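Local structure of PbICP-C (Plasmodium berghei, 3PNR) at residues F95-E98 / E99-V102. The protein is the C-terminal part of a Plasmodium inhibitor of cysteine proteases and probably blocks papain-like enzymes. Sequence-based numbering, arbitrary orientation.
Sequences FFSE and EISV
F95 and V102 form an antiparallel hydrogen-bonded pair in a tight beta hairpin. F95 N donates to V102 O, and V102 N returns a bond to F95 O at 2.6 Å. The next pair, F96 with S101, is non-hydrogen-bonded. S97 N then donates to I100 O at 2.8 Å, and E98 and E99 make the turn.

S97 reinforces this end. Its chi1 of 76° sets OG between its own backbone N and carbonyl carbon, turned to the opposite strand. OG donates to I100 O at 3.0 Å, in the carbonyl plane and on a lone pair. I100 O therefore accepts two bonds from one residue. OG also takes a weak bond from E99 N, 3.3 Å long.

Side-chain packing occurs on both faces. With chi1 at -169°, the F95 ring reaches diagonally along the hairpin, and its CE2 edge meets I100 CG2 at 3.5 Å. V102 lies beside F95 on the same face, with their CB atoms 4.5 Å apart. On the other face, S101 CB sits at the edge of the F96 ring, 3.6 Å from CD1.

The carboxylates of E98 and E99 are close but have separate lysine partners, K157 and K76. Strand 95-96 is outermost in its sheet within the chain, and strand 100-107 pairs antiparallel with strand 146-155 on its other side, where S101 makes backbone hydrogen bonds with K154. F95, I100 and V102 pack on I74 of strand 68-75, in the facing sheet of this immunoglobulin-like sandwich.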
ATOM      1  N   PHE B  95      16.189   8.535  20.442  1.00 78.27           N
ATOM      2  CA  PHE B  95      17.531   8.943  20.861  1.00 83.51           C
ATOM      3  C   PHE B  95      17.550   9.864  22.077  1.00 84.02           C
ATOM      4  O   PHE B  95      17.072  10.997  22.015  1.00 81.39           O
ATOM      5  CB  PHE B  95      18.312   9.590  19.716  1.00 82.69           C
ATOM      6  CG  PHE B  95      19.771   9.781  20.030  1.00 82.34           C
ATOM      7  CD1 PHE B  95      20.684   8.754  19.806  1.00 72.83           C
ATOM      8  CD2 PHE B  95      20.229  10.974  20.577  1.00 77.21           C
ATOM      9  CE1 PHE B  95      22.026   8.917  20.103  1.00 66.21           C
ATOM     10  CE2 PHE B  95      21.566  11.144  20.875  1.00 72.23           C
ATOM     11  CZ  PHE B  95      22.467  10.111  20.639  1.00 71.48           C
ATOM     12  N   PHE B  96      18.123   9.371  23.174  1.00 85.71           N
ATOM     13  CA  PHE B  96      18.225  10.151  24.407  1.00 85.44           C
ATOM     14  C   PHE B  96      19.645  10.136  24.967  1.00 83.12           C
ATOM     15  O   PHE B  96      20.134   9.100  25.415  1.00 76.16           O
ATOM     16  CB  PHE B  96      17.242   9.629  25.459  1.00 82.02           C
ATOM     17  CG  PHE B  96      15.822   9.550  24.975  1.00 81.26           C
ATOM     18  CD1 PHE B  96      15.118  10.701  24.659  1.00 84.71           C
ATOM     19  CD2 PHE B  96      15.188   8.324  24.838  1.00 79.56           C
ATOM     20  CE1 PHE B  96      13.806  10.631  24.212  1.00 83.52           C
ATOM     21  CE2 PHE B  96      13.879   8.247  24.392  1.00 80.13           C
ATOM     22  CZ  PHE B  96      13.185   9.403  24.082  1.00 81.14           C
ATOM     23  N   SER B  97      20.309  11.288  24.932  1.00 91.84           N
ATOM     24  CA  SER B  97      21.641  11.418  25.517  1.00 96.65           C
ATOM     25  C   SER B  97      21.727  12.664  26.395  1.00100.27           C
ATOM     26  O   SER B  97      20.774  13.441  26.483  1.00 96.60           O
ATOM     27  CB  SER B  97      22.723  11.456  24.431  1.00 93.04           C
ATOM     28  OG  SER B  97      22.758  12.716  23.780  1.00 90.70           O
ATOM     29  N   GLU B  98      22.869  12.846  27.048  1.00107.69           N
ATOM     30  CA  GLU B  98      23.086  14.016  27.885  1.00110.98           C
ATOM     31  C   GLU B  98      23.053  15.289  27.044  1.00108.28           C
ATOM     32  O   GLU B  98      22.571  16.328  27.495  1.00109.87           O
ATOM     33  CB  GLU B  98      24.419  13.905  28.630  1.00119.75           C
ATOM     34  CG  GLU B  98      25.634  13.712  27.724  1.00127.91           C
ATOM     35  CD  GLU B  98      26.955  13.873  28.464  1.00132.20           C
ATOM     36  OE1 GLU B  98      26.990  13.632  29.691  1.00134.77           O
ATOM     37  OE2 GLU B  98      27.960  14.239  27.816  1.00130.69           O
ATOM     38  N   GLU B  99      23.553  15.194  25.816  1.00105.30           N
ATOM     39  CA  GLU B  99      23.684  16.353  24.940  1.00106.10           C
ATOM     40  C   GLU B  99      22.411  16.666  24.158  1.00104.46           C
ATOM     41  O   GLU B  99      22.034  17.829  24.011  1.00105.60           O
ATOM     42  CB  GLU B  99      24.840  16.145  23.961  1.00112.67           C
ATOM     43  CG  GLU B  99      26.146  15.749  24.622  1.00122.33           C
ATOM     44  CD  GLU B  99      27.223  15.404  23.616  1.00131.00           C
ATOM     45  OE1 GLU B  99      26.906  14.730  22.612  1.00133.27           O
ATOM     46  OE2 GLU B  99      28.386  15.804  23.829  1.00135.85           O
ATOM     47  N   ILE B 100      21.754  15.626  23.653  1.00100.69           N
ATOM     48  CA  ILE B 100      20.609  15.813  22.766  1.00 94.86           C
ATOM     49  C   ILE B 100      19.605  14.668  22.872  1.00 89.52           C
ATOM     50  O   ILE B 100      19.951  13.557  23.277  1.00 85.11           O
ATOM     51  CB  ILE B 100      21.074  15.941  21.294  1.00 85.64           C
ATOM     52  CG1 ILE B 100      19.925  16.408  20.390  1.00 77.75           C
ATOM     53  CG2 ILE B 100      21.680  14.621  20.809  1.00 78.67           C
ATOM     54  CD1 ILE B 100      20.394  17.043  19.080  1.00 66.69           C
ATOM     55  N   SER B 101      18.357  14.945  22.510  1.00 87.66           N
ATOM     56  CA  SER B 101      17.344  13.896  22.446  1.00 94.38           C
ATOM     57  C   SER B 101      16.446  14.047  21.210  1.00 88.68           C
ATOM     58  O   SER B 101      15.893  15.126  20.951  1.00 79.29           O
ATOM     59  CB  SER B 101      16.505  13.864  23.727  1.00 96.29           C
ATOM     60  OG  SER B 101      15.523  14.883  23.710  1.00 98.71           O
ATOM     61  N   VAL B 102      16.323  12.962  20.446  1.00 81.62           N
ATOM     62  CA  VAL B 102      15.469  12.947  19.260  1.00 81.42           C
ATOM     63  C   VAL B 102      14.616  11.673  19.169  1.00 75.40           C
ATOM     64  O   VAL B 102      15.086  10.560  19.429  1.00 68.09           O
ATOM     65  CB  VAL B 102      16.275  13.150  17.957  1.00 79.28           C
ATOM     66  CG1 VAL B 102      15.362  13.675  16.858  1.00 77.12           C
ATOM     67  CG2 VAL B 102      17.440  14.114  18.185  1.00 69.63           C
TER